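Local structure of HmuY protein (Prevotella intermedia, 6R2H) at residues M12-E24 with L65-R79. The protein probably binds heme as a hemophore-like protein of the HmuY family, which in oral bacteria serves heme acquisition. Sequence-based numbering, arbitrary orientation.
Sequences MPGYDSWIYIDLE and LPKKWDIAFHITDAR. With GOL (glycerol), chain C.
The imidazole of His74 is gripped at both nitrogens. NE2 of His74 donates to the backbone O of Tyr15 over 2.6 Å, the oxygen lying in the ring plane although the donor stands well above the carbonyl plane of Tyr15. On the other side ND1 of His74 reaches OD2 of Asp77, also at 2.6 Å, through the anti lone pair of that carboxylate; the two bonds fix the rotation of the ring, and with both nitrogens donating beside a carboxylate the geometry is consistent with a doubly protonated imidazolium. A chi1 of 163° puts CG of His74 opposite the backbone N and sends the imidazole toward the Gly14–Ser17 turn, while its CB sits squarely over the six-membered ring of Trp18, a CH-pi contact of 3.5 Å from CB to the ring centroid. NE1 of Trp18 is hydrogen-bonded to Glu33, just past strand 28-32. Ile75 lays CG1 over the face of the Tyr15 ring.

Further along, Tyr20 is clasped by the loop 65-70. CD of Pro66 covers one face of its ring, and the ring edge points at the indole face of Trp69, with CD2 of Tyr20 3.5 Å from CD2 of Trp69 and the planes 77° apart: a T-shaped pair. On the reverse side of the sheet Ile21 CD1 meets the edge of the Phe73 ring.

At the far end Ile21 O accepts from Asp70 N at 2.8 Å and more weakly from Ile71 N, while Leu23 N donates to Asp70 OD2 at 2.6 Å, on the anti lone pair of that oxygen. O1 of a glycerol, probably from the crystallisation liquor, donates to Asp70 OD1. Asp70 and Ile71, both facing Ile21, form a classic beta bulge at the end of the antiparallel pairing of strands 17-21 and 71-74, the two central strands of a four-stranded sheet in this HmuY-family fold.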
loop_
_atom_site.group_PDB
_atom_site.type_symbol
_atom_site.label_atom_id
_atom_site.label_comp_id
_atom_site.label_asym_id
_atom_site.label_seq_id
_atom_site.Cartn_x
_atom_site.Cartn_y
_atom_site.Cartn_z
ATOM N N MET A 12 0.332 11.779 0.854
ATOM C CA MET A 12 1.360 10.770 1.066
ATOM C C MET A 12 2.739 11.415 1.251
ATOM O O MET A 12 3.039 12.466 0.686
ATOM C CB MET A 12 1.399 9.770 -0.095
ATOM C CG MET A 12 0.250 8.771 -0.063
ATOM S SD MET A 12 0.168 7.781 1.452
ATOM C CE MET A 12 1.433 6.545 1.132
ATOM N N PRO A 13 3.620 10.798 2.069
ATOM C CA PRO A 13 5.045 11.139 2.072
ATOM C C PRO A 13 5.796 10.579 0.863
ATOM O O PRO A 13 5.193 9.999 -0.032
ATOM C CB PRO A 13 5.550 10.468 3.364
ATOM C CG PRO A 13 4.621 9.286 3.573
ATOM C CD PRO A 13 3.277 9.756 3.053
ATOM N N GLY A 14 7.121 10.764 0.848
ATOM C CA GLY A 14 7.938 10.464 -0.317
ATOM C C GLY A 14 8.247 8.975 -0.429
ATOM O O GLY A 14 7.866 8.195 0.441
ATOM N N TYR A 15 8.985 8.613 -1.489
ATOM C CA TYR A 15 9.329 7.239 -1.827
ATOM C C TYR A 15 10.036 6.486 -0.699
ATOM O O TYR A 15 10.172 5.260 -0.753
ATOM C CB TYR A 15 10.137 7.211 -3.124
ATOM C CG TYR A 15 9.240 7.210 -4.331
ATOM C CD1 TYR A 15 8.725 8.394 -4.829
ATOM C CD2 TYR A 15 8.862 6.019 -4.940
ATOM C CE1 TYR A 15 7.869 8.390 -5.922
ATOM C CE2 TYR A 15 8.011 6.004 -6.036
ATOM C CZ TYR A 15 7.510 7.196 -6.527
ATOM O OH TYR A 15 6.672 7.192 -7.608
ATOM N N ASP A 16 10.485 7.204 0.329
ATOM C CA ASP A 16 11.269 6.511 1.344
ATOM C C ASP A 16 10.414 6.203 2.572
ATOM O O ASP A 16 10.929 5.676 3.555
ATOM C CB ASP A 16 12.601 7.211 1.648
ATOM C CG ASP A 16 12.431 8.584 2.265
ATOM O OD1 ASP A 16 11.389 9.225 2.000
ATOM O OD2 ASP A 16 13.345 9.000 2.997
ATOM N N SER A 17 9.108 6.490 2.499
ATOM C CA SER A 17 8.284 6.423 3.696
ATOM C C SER A 17 6.976 5.673 3.463
ATOM O O SER A 17 6.519 5.500 2.338
ATOM C CB SER A 17 8.029 7.782 4.269
ATOM O OG SER A 17 9.211 8.564 4.273
ATOM N N TRP A 18 6.409 5.241 4.591
ATOM C CA TRP A 18 5.182 4.480 4.700
ATOM C C TRP A 18 4.203 5.254 5.579
ATOM O O TRP A 18 4.605 6.024 6.445
ATOM C CB TRP A 18 5.481 3.127 5.355
ATOM C CG TRP A 18 6.129 2.098 4.483
ATOM C CD1 TRP A 18 7.465 1.904 4.283
ATOM C CD2 TRP A 18 5.455 1.092 3.700
ATOM N NE1 TRP A 18 7.674 0.848 3.429
ATOM C CE2 TRP A 18 6.460 0.332 3.054
ATOM C CE3 TRP A 18 4.109 0.772 3.465
ATOM C CZ2 TRP A 18 6.155 -0.728 2.203
ATOM C CZ3 TRP A 18 3.810 -0.282 2.629
ATOM C CH2 TRP A 18 4.821 -1.019 2.003
ATOM N N ILE A 19 2.907 5.007 5.383
ATOM C CA ILE A 19 1.934 5.281 6.429
ATOM C C ILE A 19 1.363 3.949 6.920
ATOM O O ILE A 19 1.168 3.028 6.132
ATOM C CB ILE A 19 0.842 6.254 5.954
ATOM C CG1 ILE A 19 -0.032 5.667 4.841
ATOM C CG2 ILE A 19 1.443 7.594 5.561
ATOM C CD1 ILE A 19 -1.283 6.464 4.557
ATOM N N TYR A 20 1.110 3.864 8.230
ATOM C CA TYR A 20 0.576 2.676 8.877
ATOM C C TYR A 20 -0.769 3.025 9.508
ATOM O O TYR A 20 -0.833 3.896 10.377
ATOM C CB TYR A 20 1.568 2.133 9.911
ATOM C CG TYR A 20 2.856 1.604 9.330
ATOM C CD1 TYR A 20 3.927 2.453 9.082
ATOM C CD2 TYR A 20 3.013 0.258 9.025
ATOM C CE1 TYR A 20 5.117 1.976 8.549
ATOM C CE2 TYR A 20 4.198 -0.237 8.497
ATOM C CZ TYR A 20 5.256 0.628 8.257
ATOM O OH TYR A 20 6.428 0.169 7.729
ATOM N N ILE A 21 -1.838 2.345 9.062
ATOM C CA ILE A 21 -3.180 2.719 9.493
ATOM C C ILE A 21 -3.769 1.672 10.427
ATOM O O ILE A 21 -3.847 0.501 10.077
ATOM C CB ILE A 21 -4.104 2.983 8.298
ATOM C CG1 ILE A 21 -3.448 3.979 7.340
ATOM C CG2 ILE A 21 -5.464 3.470 8.785
ATOM C CD1 ILE A 21 -4.047 4.022 5.966
ATOM N N ASP A 22 -4.197 2.131 11.604
ATOM C CA ASP A 22 -5.012 1.336 12.509
ATOM C C ASP A 22 -6.472 1.536 12.120
ATOM O O ASP A 22 -7.030 2.607 12.341
ATOM C CB ASP A 22 -4.801 1.765 13.961
ATOM C CG ASP A 22 -5.607 0.959 14.958
ATOM O OD1 ASP A 22 -6.517 0.214 14.538
ATOM O OD2 ASP A 22 -5.283 1.056 16.161
ATOM N N LEU A 23 -7.094 0.505 11.546
ATOM C CA LEU A 23 -8.417 0.694 10.966
ATOM C C LEU A 23 -9.458 0.892 12.069
ATOM O O LEU A 23 -10.450 1.589 11.869
ATOM C CB LEU A 23 -8.753 -0.467 10.025
ATOM C CG LEU A 23 -8.130 -0.366 8.625
ATOM C CD1 LEU A 23 -8.495 -1.565 7.778
ATOM C CD2 LEU A 23 -8.514 0.924 7.893
ATOM N N GLU A 24 -9.185 0.308 13.246
ATOM C CA GLU A 24 -10.096 0.344 14.379
ATOM C C GLU A 24 -10.250 1.774 14.901
ATOM O O GLU A 24 -11.357 2.197 15.198
ATOM C CB GLU A 24 -9.615 -0.629 15.458
ATOM C CG GLU A 24 -10.592 -0.824 16.604
ATOM C CD GLU A 24 -10.129 -1.868 17.612
ATOM O OE1 GLU A 24 -8.907 -2.135 17.673
ATOM O OE2 GLU A 24 -10.988 -2.424 18.325
ATOM N N LEU A 65 8.472 -1.302 13.842
ATOM C CA LEU A 65 7.239 -0.911 13.172
ATOM C C LEU A 65 6.241 -0.369 14.190
ATOM O O LEU A 65 6.249 -0.788 15.349
ATOM C CB LEU A 65 6.666 -2.120 12.420
ATOM C CG LEU A 65 7.427 -2.495 11.144
ATOM C CD1 LEU A 65 6.701 -3.554 10.324
ATOM C CD2 LEU A 65 7.691 -1.262 10.291
ATOM N N PRO A 66 5.368 0.597 13.811
ATOM C CA PRO A 66 4.303 1.065 14.698
ATOM C C PRO A 66 3.534 -0.103 15.313
ATOM O O PRO A 66 3.470 -1.200 14.748
ATOM C CB PRO A 66 3.424 1.931 13.787
ATOM C CG PRO A 66 4.399 2.450 12.758
ATOM C CD PRO A 66 5.375 1.317 12.528
ATOM N N LYS A 67 2.969 0.168 16.493
ATOM C CA LYS A 67 2.546 -0.867 17.416
ATOM C C LYS A 67 1.233 -1.468 16.930
ATOM O O LYS A 67 1.045 -2.680 16.992
ATOM C CB LYS A 67 2.306 -0.253 18.799
ATOM C CG LYS A 67 3.532 0.203 19.581
ATOM C CD LYS A 67 4.414 -0.927 20.049
ATOM C CE LYS A 67 5.615 -0.402 20.807
ATOM N NZ LYS A 67 6.676 -1.428 20.942
ATOM N N LYS A 68 0.334 -0.589 16.482
ATOM C CA LYS A 68 -1.010 -0.961 16.085
ATOM C C LYS A 68 -1.269 -0.462 14.666
ATOM O O LYS A 68 -1.404 0.743 14.439
ATOM C CB LYS A 68 -2.029 -0.451 17.115
ATOM C CG LYS A 68 -2.131 -1.331 18.355
ATOM C CD LYS A 68 -2.916 -0.726 19.496
ATOM C CE LYS A 68 -2.570 -1.356 20.831
ATOM N NZ LYS A 68 -2.917 -0.471 21.970
ATOM N N TRP A 69 -1.359 -1.408 13.724
ATOM C CA TRP A 69 -1.721 -1.088 12.356
ATOM C C TRP A 69 -2.321 -2.322 11.699
ATOM O O TRP A 69 -2.048 -3.437 12.123
ATOM C CB TRP A 69 -0.511 -0.542 11.573
ATOM C CG TRP A 69 0.594 -1.541 11.369
ATOM C CD1 TRP A 69 1.550 -1.924 12.270
ATOM C CD2 TRP A 69 0.850 -2.308 10.177
ATOM N NE1 TRP A 69 2.387 -2.859 11.722
ATOM C CE2 TRP A 69 1.982 -3.114 10.437
ATOM C CE3 TRP A 69 0.240 -2.387 8.918
ATOM C CZ2 TRP A 69 2.505 -3.986 9.480
ATOM C CZ3 TRP A 69 0.765 -3.240 7.969
ATOM C CH2 TRP A 69 1.881 -4.034 8.251
ATOM N N ASP A 70 -3.108 -2.098 10.635
ATOM C CA ASP A 70 -3.779 -3.158 9.902
ATOM C C ASP A 70 -3.281 -3.187 8.461
ATOM O O ASP A 70 -2.964 -4.263 7.946
ATOM C CB ASP A 70 -5.296 -2.992 9.998
ATOM C CG ASP A 70 -5.773 -3.031 11.431
ATOM O OD1 ASP A 70 -5.501 -4.057 12.098
ATOM O OD2 ASP A 70 -6.376 -2.013 11.874
ATOM N N ILE A 71 -3.246 -1.997 7.832
ATOM C CA ILE A 71 -2.786 -1.837 6.460
ATOM C C ILE A 71 -1.820 -0.655 6.389
ATOM O O ILE A 71 -1.841 0.235 7.247
ATOM C CB ILE A 71 -3.946 -1.691 5.447
ATOM C CG1 ILE A 71 -4.731 -0.389 5.644
ATOM C CG2 ILE A 71 -4.837 -2.914 5.467
ATOM C CD1 ILE A 71 -5.836 -0.135 4.636
ATOM N N ALA A 72 -0.999 -0.655 5.327
ATOM C CA ALA A 72 0.063 0.322 5.155
ATOM C C ALA A 72 0.233 0.653 3.675
ATOM O O ALA A 72 -0.008 -0.190 2.812
ATOM C CB ALA A 72 1.344 -0.169 5.795
ATOM N N PHE A 73 0.652 1.896 3.415
ATOM C CA PHE A 73 0.816 2.405 2.066
ATOM C C PHE A 73 2.183 3.062 1.906
ATOM O O PHE A 73 2.653 3.778 2.790
ATOM C CB PHE A 73 -0.335 3.337 1.674
ATOM C CG PHE A 73 -1.678 2.653 1.613
ATOM C CD1 PHE A 73 -2.092 2.014 0.451
ATOM C CD2 PHE A 73 -2.515 2.620 2.723
ATOM C CE1 PHE A 73 -3.327 1.379 0.386
ATOM C CE2 PHE A 73 -3.750 1.987 2.656
ATOM C CZ PHE A 73 -4.148 1.356 1.495
ATOM N N HIS A 74 2.806 2.755 0.767
ATOM C CA HIS A 74 4.014 3.397 0.280
ATOM C C HIS A 74 3.757 3.854 -1.155
ATOM O O HIS A 74 3.739 3.034 -2.072
ATOM C CB HIS A 74 5.208 2.422 0.352
ATOM C CG HIS A 74 6.365 2.846 -0.496
ATOM N ND1 HIS A 74 6.570 2.365 -1.778
ATOM C CD2 HIS A 74 7.377 3.710 -0.259
ATOM C CE1 HIS A 74 7.664 2.904 -2.284
ATOM N NE2 HIS A 74 8.177 3.730 -1.372
ATOM N N ILE A 75 3.569 5.165 -1.337
ATOM C CA ILE A 75 3.107 5.706 -2.606
ATOM C C ILE A 75 1.778 5.017 -2.934
ATOM O O ILE A 75 0.763 5.366 -2.328
ATOM C CB ILE A 75 4.186 5.617 -3.709
ATOM C CG1 ILE A 75 5.532 6.186 -3.239
ATOM C CG2 ILE A 75 3.715 6.281 -4.999
ATOM C CD1 ILE A 75 5.479 7.621 -2.786
ATOM N N THR A 76 1.785 4.009 -3.814
ATOM C CA THR A 76 0.554 3.294 -4.140
ATOM C C THR A 76 0.669 1.818 -3.773
ATOM O O THR A 76 -0.315 1.087 -3.879
ATOM C CB THR A 76 0.069 3.516 -5.584
ATOM O OG1 THR A 76 1.053 3.052 -6.507
ATOM C CG2 THR A 76 -0.243 4.960 -5.899
ATOM N N ASP A 77 1.855 1.390 -3.331
ATOM C CA ASP A 77 2.041 0.031 -2.846
ATOM C C ASP A 77 1.300 -0.165 -1.524
ATOM O O ASP A 77 1.237 0.745 -0.703
ATOM C CB ASP A 77 3.520 -0.296 -2.627
ATOM C CG ASP A 77 4.424 0.144 -3.762
ATOM O OD1 ASP A 77 4.232 -0.351 -4.878
ATOM O OD2 ASP A 77 5.298 0.986 -3.515
ATOM N N ALA A 78 0.797 -1.388 -1.313
ATOM C CA ALA A 78 -0.012 -1.735 -0.154
ATOM C C ALA A 78 0.531 -2.985 0.537
ATOM O O ALA A 78 0.941 -3.951 -0.109
ATOM C CB ALA A 78 -1.443 -1.950 -0.575
ATOM N N ARG A 79 0.490 -2.956 1.872
ATOM C CA ARG A 79 0.895 -4.073 2.709
ATOM C C ARG A 79 -0.133 -4.216 3.824
ATOM O O ARG A 79 -0.740 -3.230 4.236
ATOM C CB ARG A 79 2.262 -3.767 3.322
ATOM C CG ARG A 79 2.895 -4.917 4.085
ATOM C CD ARG A 79 4.101 -4.368 4.806
ATOM N NE ARG A 79 4.926 -5.356 5.487
ATOM C CZ ARG A 79 5.952 -5.032 6.273
ATOM N NH1 ARG A 79 6.265 -3.757 6.461
ATOM N NH2 ARG A 79 6.656 -5.978 6.876
HETATM C C1 GOL C . -6.417 -4.315 15.082
HETATM O O1 GOL C . -7.412 -4.415 14.065
HETATM C C2 GOL C . -6.139 -2.876 15.473
HETATM O O2 GOL C . -5.027 -2.342 14.748
HETATM C C3 GOL C . -5.955 -2.679 16.965
HETATM O O3 GOL C . -4.940 -3.521 17.506
HETATM O O HOH W 1 4.972 7.001 0.531
#